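Local coordinates for protein quinoline 2-oxidoreductase small subunit (Pseudomonas putida, PDB 1T3Q) that carries the two [2Fe-2S] clusters of a molybdenum hydroxylase that oxidises quinoline, probably passing electrons from the molybdenum cofactor to FAD, at residues Y24-R36 against S67-I80. Numbering follows the deposited sequence.
Sequences YVEPRMHLADALR and SCLTLAVQAEGCSI. With FES (Fe2/s2 (inorganic) cluster), chain H.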
ATOM      1  N   TYR A  24     -24.593  -0.836   9.613  1.00 25.94           N
ATOM      2  CA  TYR A  24     -25.364   0.397   9.622  1.00 26.04           C
ATOM      3  C   TYR A  24     -25.263   1.113   8.292  1.00 25.37           C
ATOM      4  O   TYR A  24     -24.171   1.328   7.774  1.00 24.20           O
ATOM      5  CB  TYR A  24     -24.884   1.313  10.747  1.00 28.80           C
ATOM      6  CG  TYR A  24     -25.236   0.785  12.115  1.00 31.96           C
ATOM      7  CD1 TYR A  24     -24.583  -0.328  12.644  1.00 32.75           C
ATOM      8  CD2 TYR A  24     -26.262   1.364  12.858  1.00 32.46           C
ATOM      9  CE1 TYR A  24     -24.947  -0.850  13.880  1.00 35.76           C
ATOM     10  CE2 TYR A  24     -26.634   0.850  14.089  1.00 34.99           C
ATOM     11  CZ  TYR A  24     -25.974  -0.257  14.594  1.00 35.79           C
ATOM     12  OH  TYR A  24     -26.355  -0.772  15.809  1.00 41.78           O
ATOM     13  N   VAL A  25     -26.414   1.486   7.747  1.00 25.34           N
ATOM     14  CA  VAL A  25     -26.467   2.156   6.460  1.00 25.37           C
ATOM     15  C   VAL A  25     -27.598   3.164   6.379  1.00 25.17           C
ATOM     16  O   VAL A  25     -28.549   3.121   7.166  1.00 24.98           O
ATOM     17  CB  VAL A  25     -26.675   1.134   5.313  1.00 25.36           C
ATOM     18  CG1 VAL A  25     -25.465   0.230   5.191  1.00 26.85           C
ATOM     19  CG2 VAL A  25     -27.932   0.307   5.578  1.00 25.63           C
ATOM     20  N   GLU A  26     -27.485   4.078   5.421  1.00 24.04           N
ATOM     21  CA  GLU A  26     -28.530   5.064   5.185  1.00 25.42           C
ATOM     22  C   GLU A  26     -29.431   4.438   4.131  1.00 23.63           C
ATOM     23  O   GLU A  26     -28.968   3.640   3.313  1.00 23.50           O
ATOM     24  CB  GLU A  26     -27.954   6.363   4.626  1.00 26.46           C
ATOM     25  CG  GLU A  26     -27.020   7.099   5.551  1.00 32.62           C
ATOM     26  CD  GLU A  26     -26.588   8.429   4.977  1.00 35.11           C
ATOM     27  OE1 GLU A  26     -25.945   8.440   3.910  1.00 37.66           O
ATOM     28  OE2 GLU A  26     -26.902   9.470   5.589  1.00 41.57           O
ATOM     29  N   PRO A  27     -30.725   4.787   4.132  1.00 22.66           N
ATOM     30  CA  PRO A  27     -31.657   4.230   3.146  1.00 22.12           C
ATOM     31  C   PRO A  27     -31.230   4.512   1.699  1.00 20.54           C
ATOM     32  O   PRO A  27     -31.487   3.708   0.807  1.00 21.11           O
ATOM     33  CB  PRO A  27     -32.979   4.914   3.498  1.00 21.74           C
ATOM     34  CG  PRO A  27     -32.864   5.114   4.986  1.00 22.17           C
ATOM     35  CD  PRO A  27     -31.440   5.598   5.136  1.00 22.20           C
ATOM     36  N   ARG A  28     -30.568   5.649   1.484  1.00 18.76           N
ATOM     37  CA  ARG A  28     -30.123   6.063   0.150  1.00 19.28           C
ATOM     38  C   ARG A  28     -29.013   5.223  -0.476  1.00 17.95           C
ATOM     39  O   ARG A  28     -28.667   5.428  -1.640  1.00 18.42           O
ATOM     40  CB  ARG A  28     -29.658   7.527   0.176  1.00 17.92           C
ATOM     41  CG  ARG A  28     -28.327   7.744   0.898  1.00 18.18           C
ATOM     42  CD  ARG A  28     -27.932   9.222   0.924  1.00 19.61           C
ATOM     43  NE  ARG A  28     -27.924   9.818  -0.411  1.00 21.88           N
ATOM     44  CZ  ARG A  28     -27.667  11.102  -0.659  1.00 20.57           C
ATOM     45  NH1 ARG A  28     -27.682  11.561  -1.903  1.00 20.41           N
ATOM     46  NH2 ARG A  28     -27.393  11.930   0.339  1.00 19.62           N
ATOM     47  N   MET A  29     -28.443   4.297   0.284  1.00 16.94           N
ATOM     48  CA  MET A  29     -27.361   3.465  -0.231  1.00 18.49           C
ATOM     49  C   MET A  29     -27.881   2.113  -0.720  1.00 19.35           C
ATOM     50  O   MET A  29     -28.617   1.431   0.004  1.00 18.35           O
ATOM     51  CB  MET A  29     -26.304   3.248   0.867  1.00 18.58           C
ATOM     52  CG  MET A  29     -25.126   2.373   0.448  1.00 17.67           C
ATOM     53  SD  MET A  29     -23.847   2.180   1.707  1.00 21.91           S
ATOM     54  CE  MET A  29     -22.803   3.582   1.348  1.00 21.77           C
ATOM     55  N   HIS A  30     -27.520   1.721  -1.942  1.00 18.05           N
ATOM     56  CA  HIS A  30     -27.972   0.420  -2.411  1.00 17.68           C
ATOM     57  C   HIS A  30     -27.103  -0.687  -1.818  1.00 16.76           C
ATOM     58  O   HIS A  30     -26.037  -0.425  -1.258  1.00 16.13           O
ATOM     59  CB  HIS A  30     -28.043   0.336  -3.951  1.00 16.49           C
ATOM     60  CG  HIS A  30     -26.811   0.796  -4.677  1.00 18.91           C
ATOM     61  ND1 HIS A  30     -25.561   0.259  -4.453  1.00 17.43           N
ATOM     62  CD2 HIS A  30     -26.664   1.673  -5.700  1.00 19.64           C
ATOM     63  CE1 HIS A  30     -24.700   0.779  -5.311  1.00 18.25           C
ATOM     64  NE2 HIS A  30     -25.345   1.639  -6.080  1.00 16.36           N
ATOM     65  N   LEU A  31     -27.588  -1.920  -1.910  1.00 17.46           N
ATOM     66  CA  LEU A  31     -26.895  -3.075  -1.351  1.00 16.19           C
ATOM     67  C   LEU A  31     -25.488  -3.299  -1.895  1.00 16.85           C
ATOM     68  O   LEU A  31     -24.583  -3.680  -1.145  1.00 15.31           O
ATOM     69  CB  LEU A  31     -27.752  -4.330  -1.558  1.00 17.10           C
ATOM     70  CG  LEU A  31     -27.242  -5.625  -0.922  1.00 17.07           C
ATOM     71  CD1 LEU A  31     -26.930  -5.396   0.550  1.00 17.30           C
ATOM     72  CD2 LEU A  31     -28.290  -6.715  -1.093  1.00 17.40           C
ATOM     73  N   ALA A  32     -25.297  -3.061  -3.191  1.00 17.00           N
ATOM     74  CA  ALA A  32     -23.981  -3.234  -3.799  1.00 16.95           C
ATOM     75  C   ALA A  32     -22.967  -2.349  -3.073  1.00 16.79           C
ATOM     76  O   ALA A  32     -21.915  -2.821  -2.651  1.00 15.73           O
ATOM     77  CB  ALA A  32     -24.032  -2.879  -5.289  1.00 17.29           C
ATOM     78  N   ASP A  33     -23.287  -1.066  -2.920  1.00 18.35           N
ATOM     79  CA  ASP A  33     -22.390  -0.142  -2.219  1.00 17.83           C
ATOM     80  C   ASP A  33     -22.196  -0.530  -0.748  1.00 18.71           C
ATOM     81  O   ASP A  33     -21.093  -0.424  -0.215  1.00 18.06           O
ATOM     82  CB  ASP A  33     -22.929   1.297  -2.290  1.00 17.45           C
ATOM     83  CG  ASP A  33     -22.534   2.022  -3.576  1.00 20.37           C
ATOM     84  OD1 ASP A  33     -22.999   3.168  -3.779  1.00 19.23           O
ATOM     85  OD2 ASP A  33     -21.763   1.459  -4.387  1.00 18.52           O
ATOM     86  N   ALA A  34     -23.262  -0.972  -0.083  1.00 16.40           N
ATOM     87  CA  ALA A  34     -23.148  -1.348   1.325  1.00 16.47           C
ATOM     88  C   ALA A  34     -22.216  -2.542   1.499  1.00 16.24           C
ATOM     89  O   ALA A  34     -21.346  -2.537   2.377  1.00 16.39           O
ATOM     90  CB  ALA A  34     -24.524  -1.658   1.909  1.00 15.22           C
ATOM     91  N   LEU A  35     -22.395  -3.565   0.667  1.00 15.76           N
ATOM     92  CA  LEU A  35     -21.544  -4.746   0.744  1.00 15.88           C
ATOM     93  C   LEU A  35     -20.088  -4.336   0.532  1.00 15.79           C
ATOM     94  O   LEU A  35     -19.203  -4.712   1.293  1.00 13.45           O
ATOM     95  CB  LEU A  35     -21.948  -5.770  -0.327  1.00 16.32           C
ATOM     96  CG  LEU A  35     -23.283  -6.497  -0.112  1.00 17.98           C
ATOM     97  CD1 LEU A  35     -23.659  -7.289  -1.352  1.00 18.88           C
ATOM     98  CD2 LEU A  35     -23.170  -7.415   1.102  1.00 18.80           C
ATOM     99  N   ARG A  36     -19.858  -3.535  -0.500  1.00 17.20           N
ATOM    100  CA  ARG A  36     -18.512  -3.092  -0.834  1.00 18.99           C
ATOM    101  C   ARG A  36     -17.862  -2.149   0.167  1.00 20.48           C
ATOM    102  O   ARG A  36     -16.761  -2.414   0.654  1.00 20.04           O
ATOM    103  CB  ARG A  36     -18.516  -2.410  -2.208  1.00 19.74           C
ATOM    104  CG  ARG A  36     -18.956  -3.297  -3.372  1.00 18.63           C
ATOM    105  CD  ARG A  36     -19.111  -2.460  -4.638  1.00 17.53           C
ATOM    106  NE  ARG A  36     -17.946  -1.596  -4.832  1.00 19.23           N
ATOM    107  CZ  ARG A  36     -16.750  -2.024  -5.229  1.00 20.06           C
ATOM    108  NH1 ARG A  36     -16.554  -3.312  -5.492  1.00 17.64           N
ATOM    109  NH2 ARG A  36     -15.739  -1.168  -5.329  1.00 17.03           N
ATOM    110  N   SER A  67     -27.929  -6.255  -6.889  1.00 16.54           N
ATOM    111  CA  SER A  67     -27.713  -5.560  -5.627  1.00 17.56           C
ATOM    112  C   SER A  67     -27.709  -4.045  -5.793  1.00 17.85           C
ATOM    113  O   SER A  67     -27.882  -3.319  -4.820  1.00 15.99           O
ATOM    114  CB  SER A  67     -26.409  -6.021  -4.961  1.00 17.19           C
ATOM    115  OG  SER A  67     -25.307  -5.914  -5.843  1.00 18.42           O
ATOM    116  N   CYS A  68     -27.512  -3.561  -7.018  1.00 17.26           N
ATOM    117  CA  CYS A  68     -27.523  -2.115  -7.237  1.00 18.34           C
ATOM    118  C   CYS A  68     -28.968  -1.611  -7.254  1.00 19.38           C
ATOM    119  O   CYS A  68     -29.219  -0.409  -7.124  1.00 17.88           O
ATOM    120  CB  CYS A  68     -26.839  -1.756  -8.558  1.00 16.94           C
ATOM    121  SG  CYS A  68     -27.752  -2.188 -10.032  1.00 17.37           S
ATOM    122  N   LEU A  69     -29.914  -2.537  -7.429  1.00 18.77           N
ATOM    123  CA  LEU A  69     -31.327  -2.184  -7.446  1.00 19.19           C
ATOM    124  C   LEU A  69     -32.058  -2.729  -6.217  1.00 18.17           C
ATOM    125  O   LEU A  69     -33.270  -2.955  -6.242  1.00 16.62           O
ATOM    126  CB  LEU A  69     -31.998  -2.689  -8.727  1.00 18.91           C
ATOM    127  CG  LEU A  69     -31.482  -2.091 -10.041  1.00 19.02           C
ATOM    128  CD1 LEU A  69     -32.450  -2.454 -11.145  1.00 19.72           C
ATOM    129  CD2 LEU A  69     -31.359  -0.564  -9.940  1.00 20.58           C
ATOM    130  N   THR A  70     -31.300  -2.945  -5.151  1.00 17.74           N
ATOM    131  CA  THR A  70     -31.840  -3.414  -3.880  1.00 17.82           C
ATOM    132  C   THR A  70     -31.312  -2.436  -2.842  1.00 17.07           C
ATOM    133  O   THR A  70     -30.111  -2.201  -2.782  1.00 18.57           O
ATOM    134  CB  THR A  70     -31.323  -4.828  -3.507  1.00 18.50           C
ATOM    135  OG1 THR A  70     -31.701  -5.772  -4.519  1.00 18.10           O
ATOM    136  CG2 THR A  70     -31.913  -5.267  -2.163  1.00 17.75           C
ATOM    137  N   LEU A  71     -32.185  -1.837  -2.034  1.00 18.05           N
ATOM    138  CA  LEU A  71     -31.688  -0.916  -1.017  1.00 15.93           C
ATOM    139  C   LEU A  71     -30.941  -1.758   0.009  1.00 17.44           C
ATOM    140  O   LEU A  71     -31.332  -2.898   0.292  1.00 16.72           O
ATOM    141  CB  LEU A  71     -32.840  -0.171  -0.321  1.00 15.98           C
ATOM    142  CG  LEU A  71     -33.776   0.723  -1.143  1.00 17.69           C
ATOM    143  CD1 LEU A  71     -34.792   1.371  -0.210  1.00 17.23           C
ATOM    144  CD2 LEU A  71     -32.979   1.804  -1.868  1.00 16.72           C
ATOM    145  N   ALA A  72     -29.868  -1.214   0.566  1.00 14.61           N
ATOM    146  CA  ALA A  72     -29.119  -1.952   1.566  1.00 16.51           C
ATOM    147  C   ALA A  72     -30.057  -2.293   2.722  1.00 17.61           C
ATOM    148  O   ALA A  72     -29.967  -3.376   3.300  1.00 16.88           O
ATOM    149  CB  ALA A  72     -27.935  -1.116   2.066  1.00 15.33           C
ATOM    150  N   VAL A  73     -30.966  -1.380   3.056  1.00 16.36           N
ATOM    151  CA  VAL A  73     -31.893  -1.644   4.152  1.00 17.87           C
ATOM    152  C   VAL A  73     -32.864  -2.786   3.840  1.00 18.07           C
ATOM    153  O   VAL A  73     -33.466  -3.355   4.747  1.00 20.04           O
ATOM    154  CB  VAL A  73     -32.699  -0.378   4.567  1.00 16.38           C
ATOM    155  CG1 VAL A  73     -31.753   0.676   5.109  1.00 18.33           C
ATOM    156  CG2 VAL A  73     -33.504   0.164   3.396  1.00 16.62           C
ATOM    157  N   GLN A  74     -33.007  -3.137   2.565  1.00 18.97           N
ATOM    158  CA  GLN A  74     -33.900  -4.233   2.199  1.00 19.30           C
ATOM    159  C   GLN A  74     -33.232  -5.590   2.384  1.00 18.62           C
ATOM    160  O   GLN A  74     -33.814  -6.626   2.069  1.00 19.84           O
ATOM    161  CB  GLN A  74     -34.389  -4.074   0.757  1.00 19.54           C
ATOM    162  CG  GLN A  74     -35.347  -2.902   0.591  1.00 19.21           C
ATOM    163  CD  GLN A  74     -35.783  -2.685  -0.840  1.00 19.62           C
ATOM    164  OE1 GLN A  74     -34.956  -2.536  -1.735  1.00 19.16           O
ATOM    165  NE2 GLN A  74     -37.090  -2.656  -1.064  1.00 21.18           N
ATOM    166  N   ALA A  75     -32.012  -5.586   2.913  1.00 19.13           N
ATOM    167  CA  ALA A  75     -31.298  -6.836   3.149  1.00 20.25           C
ATOM    168  C   ALA A  75     -31.717  -7.415   4.497  1.00 20.97           C
ATOM    169  O   ALA A  75     -31.395  -8.560   4.822  1.00 20.27           O
ATOM    170  CB  ALA A  75     -29.795  -6.597   3.134  1.00 20.08           C
ATOM    171  N   GLU A  76     -32.436  -6.611   5.278  1.00 20.07           N
ATOM    172  CA  GLU A  76     -32.889  -7.030   6.598  1.00 20.94           C
ATOM    173  C   GLU A  76     -33.570  -8.390   6.567  1.00 19.55           C
ATOM    174  O   GLU A  76     -34.498  -8.618   5.788  1.00 18.15           O
ATOM    175  CB  GLU A  76     -33.856  -5.996   7.184  1.00 21.66           C
ATOM    176  CG  GLU A  76     -34.476  -6.412   8.525  1.00 23.98           C
ATOM    177  CD  GLU A  76     -33.472  -6.390   9.672  1.00 27.34           C
ATOM    178  OE1 GLU A  76     -33.697  -7.095  10.678  1.00 29.78           O
ATOM    179  OE2 GLU A  76     -32.464  -5.658   9.573  1.00 28.68           O
ATOM    180  N   GLY A  77     -33.102  -9.288   7.426  1.00 21.25           N
ATOM    181  CA  GLY A  77     -33.686 -10.616   7.509  1.00 23.04           C
ATOM    182  C   GLY A  77     -33.399 -11.544   6.347  1.00 24.49           C
ATOM    183  O   GLY A  77     -33.996 -12.620   6.254  1.00 25.48           O
ATOM    184  N   CYS A  78     -32.488 -11.149   5.463  1.00 22.74           N
ATOM    185  CA  CYS A  78     -32.153 -11.973   4.307  1.00 23.79           C
ATOM    186  C   CYS A  78     -30.812 -12.686   4.444  1.00 23.44           C
ATOM    187  O   CYS A  78     -29.958 -12.292   5.242  1.00 23.13           O
ATOM    188  CB  CYS A  78     -32.124 -11.120   3.036  1.00 24.85           C
ATOM    189  SG  CYS A  78     -33.702 -10.352   2.608  1.00 28.85           S
ATOM    190  N   SER A  79     -30.645 -13.749   3.663  1.00 22.05           N
ATOM    191  CA  SER A  79     -29.407 -14.511   3.645  1.00 22.85           C
ATOM    192  C   SER A  79     -28.736 -14.178   2.314  1.00 22.10           C
ATOM    193  O   SER A  79     -29.235 -14.533   1.246  1.00 21.83           O
ATOM    194  CB  SER A  79     -29.696 -16.010   3.723  1.00 25.80           C
ATOM    195  OG  SER A  79     -28.500 -16.757   3.593  1.00 30.91           O
ATOM    196  N   ILE A  80     -27.605 -13.488   2.392  1.00 22.60           N
ATOM    197  CA  ILE A  80     -26.872 -13.054   1.206  1.00 20.97           C
ATOM    198  C   ILE A  80     -25.610 -13.860   0.929  1.00 20.73           C
ATOM    199  O   ILE A  80     -24.861 -14.202   1.846  1.00 20.51           O
ATOM    200  CB  ILE A  80     -26.477 -11.572   1.349  1.00 21.42           C
ATOM    201  CG1 ILE A  80     -27.740 -10.712   1.441  1.00 22.82           C
ATOM    202  CG2 ILE A  80     -25.592 -11.150   0.184  1.00 22.40           C
ATOM    203  CD1 ILE A  80     -27.473  -9.261   1.808  1.00 24.69           C
TER
HETATM  204 FE1  FES H4908     -25.113  -3.199 -13.524  1.00 16.10          FE
HETATM  205 FE2  FES H4908     -26.168  -3.706 -11.065  1.00 17.11          FE
HETATM  206  S1  FES H4908     -26.926  -4.490 -12.908  1.00 18.31           S
HETATM  207  S2  FES H4908     -24.281  -2.504 -11.576  1.00 17.31           S
HETATM  208  O   HOH W   1     -30.384   1.258   2.082  1.00 18.77           O
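Leu31 N donates to Thr70 O at 2.7 Å, nearly straight, and Ala72 N returns a bond to Met29 O at 3.0 Å, together forming a single beta bridge that pairs His30 with Leu71. Ala32 N adds a more bent bond to Ser67 O (3.1 Å), approaching from above the carbonyl plane. First-turn amides of helix 31-39, which lack helical acceptors, are thus satisfied by Ser67, Thr70 and the N-cap. Histidine suits that cap: with CG between backbone N and carbonyl carbon (chi1 50°), its ring edge meets the helix start and ND1 accepts from Asp33 N, while NE2 is hydrogen-bonded to Glu49 OE1. One ring face lies against Cys68 CA, a CH-pi contact. A water links Val73 N with the carbonyls of Pro27 and Met29. Outward, branched Leu31 reaches two partners, CD2 tip to tip with Ile80 CD1 (3.9 Å) and CD1 against Ala75 CB. Alanine suits the close helix-to-turn approach, Ala34 CB lying a tight 3.5 Å from Ala72 CB; Val25 CG2 touches both Ala72 CB and Val73 CG1. Cys68 SG and Cys56 SG bind cluster iron; in this plant-type [2Fe-2S] ferredoxin domain, bonds flanking Cys68 and the His30 face are consistent with a fixed ligand position.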